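Local coordinates for transcriptional regulator (Streptococcus pneumoniae, PDB 2GNP), which probably regulates transcription in response to a sugar or sugar-phosphate effector bound by its putative sugar-binding domain, at residues Y20-S24 / L241-N247; I55-I61 / V81-Y87; S64-S70 / K99-L105; S147-L151 / I211-D217. One frame throughout, in Å; residues are numbered along the deposited sequence.

Contact 1 (Y20-S24 / L241-N247); sequences YSLES and LRANLVN
Three residues carry most of this contact: Tyr20, Leu241 and Asn247. Tyr20 ends helix 5-20 and Leu241 lies near the end of helix 234-242, their CA atoms 6.0 Å apart. With chi1 m, the Tyr20 ring lies against Leu241 (m, t): CD1 of Leu241 sits over the ring face, 4.2 Å from the centroid and 17° off the normal, while Leu241 CB is 3.9 Å from Tyr20 CD2. The Tyr20 hydroxyl is hydrogen-bonded to Asp263 of helix 253-264.

Both segments turn through positive phi, at Ser21 (59/44) and Asn244 (51/42); at Asn244 this closes helix 234-242 in a Schellman motif. Asn244 (chi1 m) donates from ND2 to Tyr20 O at 2.9 Å. Water 2 donates to Tyr20 O at 2.9 Å and Leu241 O at 2.8 Å. Leu22 (t, p) packs against both ends of the 241-247 segment, its CD2 4.2 Å from Leu241 CD2 and its CD1 3.5 Å from Asn247 C.

Asn247 (chi1 p) lies beside Glu23, their CA atoms 5.2 Å and CB atoms 4.1 Å apart. Water 3 donates to Asn247 OD1 at 3.0 Å and lies 3.2 Å from Ser24 OG, and Ser24 N donates to Asn247 O at 3.1 Å. That last bond begins the parallel pairing of strands 24-28 and 248-252, each entered from a helix, as in the alpha/beta layering of a Rossmann-like fold.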
# COMPACT_ATOMS: atom_id res chain seq x y z
N TYR A 20 15.77 6.63 -7.62
CA TYR A 20 15.17 6.57 -6.29
C TYR A 20 15.68 5.44 -5.44
O TYR A 20 15.25 5.27 -4.30
CB TYR A 20 13.65 6.49 -6.40
CG TYR A 20 13.09 7.70 -7.09
CD1 TYR A 20 12.63 7.64 -8.41
CD2 TYR A 20 13.07 8.93 -6.43
CE1 TYR A 20 12.13 8.78 -9.06
CE2 TYR A 20 12.56 10.07 -7.04
CZ TYR A 20 12.09 10.02 -8.37
OH TYR A 20 11.60 11.14 -9.05
N SER A 21 16.61 4.66 -5.99
CA SER A 21 17.15 3.50 -5.30
C SER A 21 16.08 2.47 -4.93
O SER A 21 16.02 1.88 -3.83
CB SER A 21 18.07 3.89 -4.14
OG SER A 21 18.34 2.78 -3.30
N LEU A 22 15.24 2.27 -5.94
CA LEU A 22 14.06 1.41 -5.86
C LEU A 22 14.51 0.06 -6.43
O LEU A 22 15.03 -0.00 -7.57
CB LEU A 22 12.95 2.04 -6.73
CG LEU A 22 11.75 1.15 -6.94
CD1 LEU A 22 10.97 1.14 -5.60
CD2 LEU A 22 10.83 1.69 -8.02
N GLU A 23 14.33 -1.01 -5.69
CA GLU A 23 14.79 -2.34 -6.10
C GLU A 23 14.11 -2.94 -7.34
O GLU A 23 14.78 -3.51 -8.20
CB GLU A 23 14.72 -3.27 -4.88
CG GLU A 23 15.08 -4.69 -5.16
CD GLU A 23 15.16 -5.56 -3.87
OE1 GLU A 23 15.64 -5.07 -2.80
OE2 GLU A 23 14.75 -6.73 -3.95
N SER A 24 12.79 -2.81 -7.43
CA SER A 24 12.02 -3.40 -8.52
C SER A 24 10.95 -2.47 -8.97
O SER A 24 10.38 -1.73 -8.18
CB SER A 24 11.32 -4.69 -8.07
OG SER A 24 12.25 -5.63 -7.61
N LEU A 241 8.58 7.09 -2.91
CA LEU A 241 9.89 6.85 -3.56
C LEU A 241 11.04 7.55 -2.78
O LEU A 241 12.11 6.97 -2.55
CB LEU A 241 9.85 7.34 -4.99
CG LEU A 241 8.92 6.53 -5.86
CD1 LEU A 241 8.84 7.17 -7.25
CD2 LEU A 241 9.50 5.12 -5.95
N ARG A 242 10.83 8.85 -2.51
CA ARG A 242 11.76 9.67 -1.70
C ARG A 242 12.21 9.05 -0.39
O ARG A 242 13.43 9.08 -0.12
CB ARG A 242 11.19 11.08 -1.45
CG ARG A 242 11.48 11.96 -2.62
CD ARG A 242 10.66 13.26 -2.50
NE ARG A 242 10.96 14.15 -3.62
CZ ARG A 242 10.35 15.33 -3.79
NH1 ARG A 242 9.42 15.70 -2.93
NH2 ARG A 242 10.67 16.13 -4.80
N ALA A 243 11.28 8.49 0.37
CA ALA A 243 11.52 7.92 1.70
C ALA A 243 11.79 6.42 1.63
O ALA A 243 11.98 5.75 2.66
CB ALA A 243 10.34 8.24 2.60
N ASN A 244 11.79 5.89 0.40
CA ASN A 244 12.02 4.43 0.20
C ASN A 244 11.11 3.60 1.09
O ASN A 244 11.55 2.64 1.72
CB ASN A 244 13.49 4.03 0.43
CG ASN A 244 14.42 4.72 -0.54
OD1 ASN A 244 15.10 5.67 -0.20
ND2 ASN A 244 14.44 4.23 -1.76
N LEU A 245 9.84 4.01 1.17
CA LEU A 245 8.85 3.29 2.02
C LEU A 245 8.50 1.90 1.52
O LEU A 245 8.18 1.05 2.33
CB LEU A 245 7.58 4.07 2.28
CG LEU A 245 7.82 5.47 2.90
CD1 LEU A 245 6.47 6.23 3.13
CD2 LEU A 245 8.59 5.34 4.26
N VAL A 246 8.54 1.69 0.20
CA VAL A 246 8.47 0.35 -0.36
C VAL A 246 9.63 0.18 -1.35
O VAL A 246 10.31 1.14 -1.74
CB VAL A 246 7.12 0.13 -1.13
CG1 VAL A 246 5.90 0.38 -0.19
CG2 VAL A 246 7.10 1.06 -2.30
N ASN A 247 9.88 -1.05 -1.71
CA ASN A 247 11.01 -1.39 -2.61
C ASN A 247 10.60 -1.95 -3.95
O ASN A 247 11.46 -2.33 -4.72
CB ASN A 247 12.09 -2.25 -1.93
CG ASN A 247 11.58 -3.54 -1.41
OD1 ASN A 247 10.65 -4.12 -1.97
ND2 ASN A 247 12.10 -3.96 -0.23
O HOH W 1 14.82 7.60 -2.84
O HOH W 2 12.59 4.48 -3.62
O HOH W 3 11.83 -5.35 -4.40

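Contact 2 (I55-I61 / V81-Y87); sequences IDDNMKI and VRNVHFY
The two segments form the opening of a parallel strand pair in a beta-alpha-beta unit, strand 60-63, helix 67-75 and strand 85-88. Ile55 leaves helix 36-54 with phi/psi -76/122 and places CG2 4.2 Å from Val81 CG2 and 4.3 Å from Val84 CG2, against Met109 and Phe113 of helix 102-113. A type II turn follows from Asp56 to Met59, with Asn58 at positive phi (76/-1).

Asp57 (chi1 m) accepts from Arg82 N at OD1, 3.0 Å, and Asn58 N donates to Arg82 O at 2.8 Å, so the two segments are already paired before the strands begin. Asn58 OD1 takes a 2.9 Å bond from Asn83 ND2. Asn83, also at positive phi (64/34), accepts at OD1 from His85 NE2 at 2.8 Å.

From Met59, a selenomethionine, the parallel ladder runs on: His85 N to Met59 O 2.9 Å, Ile61 N to His85 O 2.8 Å, Tyr87 N to Ile61 O 2.9 Å. Lys60 pairs with His85 and Ile61 with Phe86, each with CA atoms 4.9 Å apart. The Lys60 and His85 side chains share one face of the sheet, and Lys60 NZ continues to Ser147 and Asp150. On the face of Ile61 and Phe86, Ile61 (m, t) packs its CD1 3.7 Å from Val84 CG1 and 3.8 Å from Phe86 CE2.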
# COMPACT_ATOMS: atom_id res chain seq x y z
N ILE A 55 5.36 -15.33 -4.14
CA ILE A 55 4.85 -16.19 -3.09
C ILE A 55 5.47 -17.58 -3.13
O ILE A 55 5.38 -18.30 -4.13
CB ILE A 55 3.30 -16.23 -3.04
CG1 ILE A 55 2.75 -14.81 -2.81
CG2 ILE A 55 2.82 -17.17 -1.92
CD1 ILE A 55 1.18 -14.63 -3.00
N ASP A 56 6.10 -17.94 -2.03
CA ASP A 56 6.70 -19.25 -1.86
C ASP A 56 6.29 -19.86 -0.54
O ASP A 56 5.70 -19.22 0.31
CB ASP A 56 8.23 -19.08 -1.87
CG ASP A 56 8.80 -18.75 -3.26
OD1 ASP A 56 8.35 -19.33 -4.29
OD2 ASP A 56 9.76 -17.95 -3.31
N ASP A 57 6.58 -21.15 -0.37
CA ASP A 57 6.43 -21.78 0.93
C ASP A 57 6.97 -20.98 2.10
O ASP A 57 8.03 -20.28 1.97
CB ASP A 57 7.15 -23.13 1.01
CG ASP A 57 6.68 -24.11 -0.04
OD1 ASP A 57 5.56 -23.98 -0.62
OD2 ASP A 57 7.50 -25.03 -0.29
N ASN A 58 6.24 -21.08 3.20
CA ASN A 58 6.65 -20.61 4.53
C ASN A 58 6.56 -19.07 4.70
O ASN A 58 6.82 -18.56 5.80
CB ASN A 58 8.07 -21.10 4.87
CG ASN A 58 8.19 -22.59 4.85
OD1 ASN A 58 7.32 -23.31 5.38
ND2 ASN A 58 9.28 -23.08 4.26
N MSE A 59 6.16 -18.35 3.68
CA MSE A 59 6.20 -16.88 3.76
C MSE A 59 5.08 -16.25 4.60
O MSE A 59 3.97 -16.81 4.64
CB MSE A 59 6.16 -16.33 2.37
CG MSE A 59 7.51 -16.58 1.67
SE MSE A 59 7.43 -15.47 0.19
CE MSE A 59 9.31 -15.55 -0.38
N LYS A 60 5.41 -15.12 5.27
CA LYS A 60 4.49 -14.29 6.04
C LYS A 60 4.24 -13.07 5.18
O LYS A 60 5.20 -12.35 4.83
CB LYS A 60 5.14 -13.92 7.38
CG LYS A 60 5.34 -15.14 8.28
CD LYS A 60 5.98 -14.73 9.59
CE LYS A 60 4.90 -14.33 10.56
NZ LYS A 60 5.47 -14.25 11.94
N ILE A 61 2.95 -12.85 4.84
CA ILE A 61 2.61 -11.84 3.86
C ILE A 61 1.58 -10.89 4.47
O ILE A 61 0.52 -11.36 4.91
CB ILE A 61 2.08 -12.49 2.53
CG1 ILE A 61 3.12 -13.44 1.90
CG2 ILE A 61 1.63 -11.43 1.55
CD1 ILE A 61 2.54 -14.45 0.87
N VAL A 81 1.28 -23.75 -2.32
CA VAL A 81 2.39 -23.49 -1.40
C VAL A 81 2.00 -23.97 -0.00
O VAL A 81 0.80 -24.08 0.29
CB VAL A 81 2.77 -21.96 -1.45
CG1 VAL A 81 3.54 -21.58 -2.70
CG2 VAL A 81 1.46 -21.10 -1.43
N ARG A 82 2.98 -24.30 0.83
CA ARG A 82 2.79 -24.82 2.17
C ARG A 82 3.14 -23.70 3.14
O ARG A 82 4.09 -22.92 2.92
CB ARG A 82 3.80 -25.93 2.49
CG ARG A 82 3.79 -27.24 1.71
CD ARG A 82 5.21 -27.83 1.85
NE ARG A 82 5.30 -29.25 2.20
CZ ARG A 82 5.28 -30.25 1.31
NH1 ARG A 82 5.15 -29.96 0.02
NH2 ARG A 82 5.37 -31.54 1.70
N ASN A 83 2.39 -23.64 4.24
CA ASN A 83 2.80 -22.92 5.45
C ASN A 83 2.93 -21.40 5.21
O ASN A 83 3.80 -20.73 5.83
CB ASN A 83 4.14 -23.45 6.02
CG ASN A 83 4.42 -22.98 7.43
OD1 ASN A 83 3.49 -22.76 8.26
ND2 ASN A 83 5.71 -22.83 7.75
N VAL A 84 2.05 -20.88 4.34
CA VAL A 84 2.00 -19.42 4.06
C VAL A 84 1.00 -18.82 5.06
O VAL A 84 -0.03 -19.46 5.38
CB VAL A 84 1.54 -19.11 2.63
CG1 VAL A 84 1.38 -17.60 2.36
CG2 VAL A 84 2.58 -19.66 1.62
N HIS A 85 1.30 -17.60 5.53
CA HIS A 85 0.44 -16.97 6.54
C HIS A 85 0.17 -15.54 6.06
O HIS A 85 1.12 -14.86 5.64
CB HIS A 85 1.16 -16.88 7.90
CG HIS A 85 1.57 -18.22 8.43
ND1 HIS A 85 0.92 -18.83 9.48
CD2 HIS A 85 2.55 -19.07 8.04
CE1 HIS A 85 1.48 -20.00 9.72
NE2 HIS A 85 2.47 -20.18 8.85
N PHE A 86 -1.10 -15.10 6.13
CA PHE A 86 -1.49 -13.74 5.69
C PHE A 86 -1.90 -12.94 6.93
O PHE A 86 -2.61 -13.46 7.78
CB PHE A 86 -2.72 -13.86 4.75
CG PHE A 86 -2.36 -14.45 3.40
CD1 PHE A 86 -2.66 -15.79 3.08
CD2 PHE A 86 -1.60 -13.70 2.50
CE1 PHE A 86 -2.20 -16.32 1.88
CE2 PHE A 86 -1.23 -14.19 1.24
CZ PHE A 86 -1.53 -15.51 0.94
N TYR A 87 -1.51 -11.66 6.95
CA TYR A 87 -1.70 -10.75 8.10
C TYR A 87 -2.22 -9.42 7.53
O TYR A 87 -1.96 -9.09 6.37
CB TYR A 87 -0.37 -10.46 8.82
CG TYR A 87 0.28 -11.71 9.33
CD1 TYR A 87 1.17 -12.39 8.51
CD2 TYR A 87 0.00 -12.21 10.61
CE1 TYR A 87 1.80 -13.59 8.95
CE2 TYR A 87 0.63 -13.39 11.07
CZ TYR A 87 1.50 -14.06 10.19
OH TYR A 87 2.10 -15.24 10.62

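Contact 3 (S64-S70 / K99-L105); sequences SWGKSLS and KYHVNTL
Tyr100 supplies the largest surface here. Its chi1 is m and chi2 near -3°, which lays the ring along the first turn of helix 67-75: Lys67 CA stands over the ring face, 3.7 Å from the centroid and 7° off the normal, and Ser70 CB comes within 3.3 Å of Tyr100 CD1. Lys67, t through chi3, has CG 3.4 Å from Tyr100 OH.

Gly66 N donates to Tyr100 O at 2.9 Å (174°). At the phi/psi of Gly66 (112/172) a CB would jam against Trp65 O, so glycine suits the site. Gly66 and His101 are N-caps, so two helix starts meet at the C-terminal end of strand 60-63, in the mixed sheet of a probably Rossmann-like fold.

Leu105 (m, t) brings CD1 to 3.4 Å from Ser64 O and 3.7 Å from Leu69 CB, and CD2 to 3.6 Å from Ser70 CA. Val102 (chi1 p) has CG2 3.4 Å from Ser64 O. Water 4 joins Ser70 O (3.1 Å) to Lys99 NZ (3.2 Å), which also salt-bridges Asp74.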
# COMPACT_ATOMS: atom_id res chain seq x y z
N SER A 64 -2.49 -4.46 2.87
CA SER A 64 -3.33 -3.30 3.25
C SER A 64 -4.72 -3.47 2.57
O SER A 64 -5.27 -4.59 2.42
CB SER A 64 -2.64 -1.96 2.97
OG SER A 64 -3.29 -0.90 3.61
N TRP A 65 -5.31 -2.34 2.18
CA TRP A 65 -6.73 -2.30 1.87
C TRP A 65 -6.87 -1.62 0.50
O TRP A 65 -5.91 -1.05 -0.03
CB TRP A 65 -7.48 -1.51 3.00
CG TRP A 65 -7.08 -0.02 3.08
CD1 TRP A 65 -5.99 0.53 3.69
CD2 TRP A 65 -7.79 1.05 2.48
NE1 TRP A 65 -5.97 1.90 3.49
CE2 TRP A 65 -7.08 2.24 2.76
CE3 TRP A 65 -8.96 1.12 1.74
CZ2 TRP A 65 -7.52 3.49 2.31
CZ3 TRP A 65 -9.40 2.36 1.28
CH2 TRP A 65 -8.69 3.53 1.58
N GLY A 66 -8.05 -1.71 -0.10
CA GLY A 66 -8.33 -0.93 -1.30
C GLY A 66 -8.53 -1.53 -2.66
O GLY A 66 -8.35 -2.75 -2.89
N LYS A 67 -8.93 -0.65 -3.59
CA LYS A 67 -9.30 -1.09 -4.96
C LYS A 67 -8.19 -1.74 -5.75
O LYS A 67 -8.41 -2.78 -6.35
CB LYS A 67 -9.91 0.06 -5.81
CG LYS A 67 -10.32 -0.35 -7.25
CD LYS A 67 -10.81 0.91 -8.04
CE LYS A 67 -11.30 0.62 -9.45
NZ LYS A 67 -10.22 0.24 -10.41
N SER A 68 -6.99 -1.12 -5.79
CA SER A 68 -5.87 -1.71 -6.52
C SER A 68 -5.59 -3.14 -6.05
O SER A 68 -5.36 -4.05 -6.86
CB SER A 68 -4.59 -0.87 -6.34
OG SER A 68 -4.66 0.35 -7.09
N LEU A 69 -5.71 -3.35 -4.75
CA LEU A 69 -5.39 -4.68 -4.22
C LEU A 69 -6.50 -5.65 -4.58
O LEU A 69 -6.25 -6.80 -4.98
CB LEU A 69 -5.15 -4.61 -2.71
CG LEU A 69 -3.89 -3.85 -2.34
CD1 LEU A 69 -3.49 -4.17 -0.90
CD2 LEU A 69 -2.78 -3.95 -3.39
N SER A 70 -7.74 -5.20 -4.42
CA SER A 70 -8.89 -6.07 -4.74
C SER A 70 -8.79 -6.50 -6.20
O SER A 70 -8.99 -7.66 -6.56
CB SER A 70 -10.20 -5.36 -4.45
OG SER A 70 -11.29 -6.20 -4.83
N LYS A 99 -15.54 -5.55 -0.64
CA LYS A 99 -14.58 -6.20 -1.54
C LYS A 99 -13.13 -5.73 -1.33
O LYS A 99 -12.16 -6.46 -1.66
CB LYS A 99 -14.95 -5.92 -3.00
CG LYS A 99 -15.66 -7.04 -3.72
CD LYS A 99 -14.76 -8.26 -3.89
CE LYS A 99 -14.25 -8.43 -5.34
NZ LYS A 99 -13.53 -9.73 -5.44
N TYR A 100 -13.02 -4.51 -0.83
CA TYR A 100 -11.76 -3.78 -0.67
C TYR A 100 -11.24 -3.82 0.76
O TYR A 100 -10.15 -3.29 1.05
CB TYR A 100 -11.97 -2.32 -1.09
CG TYR A 100 -12.37 -2.11 -2.57
CD1 TYR A 100 -12.46 -3.17 -3.47
CD2 TYR A 100 -12.64 -0.82 -3.04
CE1 TYR A 100 -12.82 -2.97 -4.83
CE2 TYR A 100 -12.99 -0.60 -4.38
CZ TYR A 100 -13.09 -1.65 -5.27
OH TYR A 100 -13.44 -1.39 -6.59
N HIS A 101 -12.02 -4.44 1.68
CA HIS A 101 -11.66 -4.45 3.09
C HIS A 101 -10.43 -5.39 3.30
O HIS A 101 -10.39 -6.48 2.68
CB HIS A 101 -12.82 -5.02 3.91
CG HIS A 101 -12.55 -5.04 5.36
ND1 HIS A 101 -12.95 -4.02 6.20
CD2 HIS A 101 -11.83 -5.90 6.11
CE1 HIS A 101 -12.54 -4.29 7.43
NE2 HIS A 101 -11.83 -5.41 7.39
N VAL A 102 -9.49 -5.00 4.20
CA VAL A 102 -8.27 -5.90 4.40
C VAL A 102 -8.68 -7.35 4.72
O VAL A 102 -8.04 -8.31 4.26
CB VAL A 102 -7.26 -5.36 5.46
CG1 VAL A 102 -7.88 -5.35 6.88
CG2 VAL A 102 -5.93 -6.05 5.39
N ASN A 103 -9.69 -7.54 5.58
CA ASN A 103 -10.03 -8.92 5.99
C ASN A 103 -10.61 -9.70 4.81
O ASN A 103 -10.37 -10.92 4.70
CB ASN A 103 -11.02 -8.91 7.13
CG ASN A 103 -10.39 -8.41 8.42
OD1 ASN A 103 -9.16 -8.40 8.60
ND2 ASN A 103 -11.27 -8.00 9.35
N THR A 104 -11.38 -9.03 3.96
CA THR A 104 -11.82 -9.64 2.70
C THR A 104 -10.67 -10.10 1.80
O THR A 104 -10.67 -11.20 1.25
CB THR A 104 -12.78 -8.76 1.88
OG1 THR A 104 -13.93 -8.49 2.67
CG2 THR A 104 -13.23 -9.52 0.59
N LEU A 105 -9.70 -9.21 1.64
CA LEU A 105 -8.55 -9.53 0.79
C LEU A 105 -7.78 -10.67 1.38
O LEU A 105 -7.33 -11.55 0.67
CB LEU A 105 -7.64 -8.30 0.64
CG LEU A 105 -8.29 -7.09 -0.03
CD1 LEU A 105 -7.35 -5.88 0.00
CD2 LEU A 105 -8.80 -7.45 -1.45
O HOH W 4 -10.48 -9.32 -4.46

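Contact 4 (S147-L151 / I211-D217); sequences SWKDL and IAISLED
Residues 147-150 make a type I turn after helix 142-147, closed by Asp150 N to Ser147 O at 3.0 Å. Facing it, 211-214 is open and irregular, only Ala212 being fully extended (-152/161), before the chain enters helix 215-218. CA atoms are 6.1 Å apart at Trp148 and Ile213 and 5.9 Å apart at Lys149 and Asp217. Ser214 is the N-cap of the short helix; with chi1 p its OG accepts from Asp217 N at 3.0 Å.

Trp148 (chi1 m, chi2 -23°) lays its indole flat on this backbone. CH2 is 3.4 Å from Ala212 C and 3.6 Å from Ile213 N, while Ile213 CB stands over the five-membered ring, 3.9 Å from its centroid and 11° off the normal. NE1 donates to Pro88 O, so the indole links the turn before strand 153-160 to the end of strand 85-88 and to the 211-217 segment, in what is probably a Rossmann-like core.

The exposed Lys149 (m, t, t, m) forms a salt bridge, NZ to Asp217 OD2 at 3.0 Å. Water 6 doubles it, accepting from Lys149 NZ and donating to Asp217 OD1, both at 2.6 Å. Water 5 donates to Trp148 O at 3.2 Å and Asp217 O at 2.7 Å.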
# COMPACT_ATOMS: atom_id res chain seq x y z
N SER A 147 4.58 -10.17 14.33
CA SER A 147 4.56 -10.53 12.94
C SER A 147 4.84 -9.34 12.01
O SER A 147 5.50 -9.48 10.99
CB SER A 147 3.26 -11.30 12.57
OG SER A 147 3.22 -12.62 13.17
N TRP A 148 4.36 -8.14 12.37
CA TRP A 148 4.74 -6.94 11.60
C TRP A 148 6.24 -6.68 11.52
O TRP A 148 6.68 -5.94 10.63
CB TRP A 148 4.05 -5.71 12.19
CG TRP A 148 2.58 -5.57 11.93
CD1 TRP A 148 1.83 -6.14 10.89
CD2 TRP A 148 1.70 -4.72 12.64
NE1 TRP A 148 0.54 -5.73 10.97
CE2 TRP A 148 0.42 -4.86 12.04
CE3 TRP A 148 1.85 -3.86 13.78
CZ2 TRP A 148 -0.70 -4.18 12.51
CZ3 TRP A 148 0.70 -3.18 14.24
CH2 TRP A 148 -0.54 -3.34 13.61
N LYS A 149 7.01 -7.25 12.46
CA LYS A 149 8.46 -7.07 12.49
C LYS A 149 9.20 -8.11 11.68
O LYS A 149 10.40 -7.98 11.50
CB LYS A 149 8.98 -7.00 13.93
CG LYS A 149 8.31 -5.82 14.70
CD LYS A 149 8.65 -5.79 16.18
CE LYS A 149 8.12 -4.52 16.87
NZ LYS A 149 8.26 -3.20 16.10
N ASP A 150 8.50 -9.14 11.21
CA ASP A 150 9.20 -10.14 10.43
C ASP A 150 8.43 -10.69 9.21
O ASP A 150 8.55 -11.88 8.82
CB ASP A 150 9.77 -11.23 11.35
CG ASP A 150 8.82 -12.28 11.64
OD1 ASP A 150 7.64 -11.94 11.86
OD2 ASP A 150 9.24 -13.46 11.60
N LEU A 151 7.69 -9.79 8.56
CA LEU A 151 7.01 -10.18 7.32
C LEU A 151 8.01 -10.35 6.19
O LEU A 151 9.06 -9.70 6.12
CB LEU A 151 6.04 -9.12 6.90
CG LEU A 151 4.83 -9.03 7.86
CD1 LEU A 151 3.98 -7.84 7.32
CD2 LEU A 151 4.01 -10.32 8.02
N ILE A 211 -3.63 2.02 14.55
CA ILE A 211 -3.41 0.62 14.78
C ILE A 211 -2.94 0.03 13.44
O ILE A 211 -3.71 -0.55 12.68
CB ILE A 211 -4.67 -0.13 15.30
CG1 ILE A 211 -5.18 0.50 16.61
CG2 ILE A 211 -4.30 -1.61 15.57
CD1 ILE A 211 -4.17 0.56 17.71
N ALA A 212 -1.68 0.25 13.14
CA ALA A 212 -1.10 -0.22 11.85
C ALA A 212 0.37 -0.47 12.01
O ALA A 212 1.03 0.05 12.92
CB ALA A 212 -1.28 0.88 10.79
N ILE A 213 0.92 -1.25 11.09
CA ILE A 213 2.38 -1.38 11.01
C ILE A 213 3.04 -0.01 10.96
O ILE A 213 2.52 0.89 10.35
CB ILE A 213 2.80 -2.25 9.81
CG1 ILE A 213 4.27 -2.65 9.87
CG2 ILE A 213 2.43 -1.60 8.46
CD1 ILE A 213 4.61 -3.68 8.73
N SER A 214 4.17 0.14 11.64
CA SER A 214 4.91 1.42 11.51
C SER A 214 5.59 1.56 10.15
O SER A 214 5.92 0.57 9.50
CB SER A 214 5.95 1.50 12.62
OG SER A 214 7.03 0.59 12.44
N LEU A 215 5.85 2.81 9.72
CA LEU A 215 6.62 3.02 8.48
C LEU A 215 8.02 2.40 8.60
O LEU A 215 8.52 1.78 7.65
CB LEU A 215 6.72 4.52 8.17
CG LEU A 215 5.41 5.22 7.92
CD1 LEU A 215 5.66 6.64 7.39
CD2 LEU A 215 4.60 4.46 6.87
N GLU A 216 8.63 2.50 9.80
CA GLU A 216 9.89 1.85 10.10
C GLU A 216 9.89 0.35 9.82
O GLU A 216 10.77 -0.18 9.12
CB GLU A 216 10.25 2.14 11.56
CG GLU A 216 11.51 1.49 12.08
CD GLU A 216 12.79 2.04 11.46
OE1 GLU A 216 12.83 3.20 10.92
OE2 GLU A 216 13.78 1.26 11.48
N ASP A 217 8.84 -0.33 10.28
CA ASP A 217 8.74 -1.75 9.99
C ASP A 217 8.40 -1.99 8.51
O ASP A 217 9.01 -2.88 7.86
CB ASP A 217 7.75 -2.42 10.92
CG ASP A 217 8.31 -2.57 12.35
OD1 ASP A 217 9.56 -2.74 12.48
OD2 ASP A 217 7.49 -2.61 13.30
O HOH W 5 9.41 -5.29 9.05
O HOH W 6 10.53 -2.72 14.84

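From the N terminus, the chain leaves helix 5-20 into 20-24, whose partner, 241-247, comes 217 residues later; contact 1 therefore closes a loop that encloses the other three and brings together the approaches to the first strand, 24-28, and the last, 248-252. Contacts 2 and 3 cross, their segments alternating as 55-61, 64-70, 81-87, 99-105: one pairs strands 60-63 and 85-88, the other joins the starts of helices 67-75 and 102-113. Contact 4 follows in series, bringing 211-217 back to the turn before strand 153-160. It touches contact 2 directly, Lys60 NZ lying 3.2 Å from Asp150 OD1 in a salt bridge, whereas contacts 1 and 3 sit on opposite sides of the chain's centre.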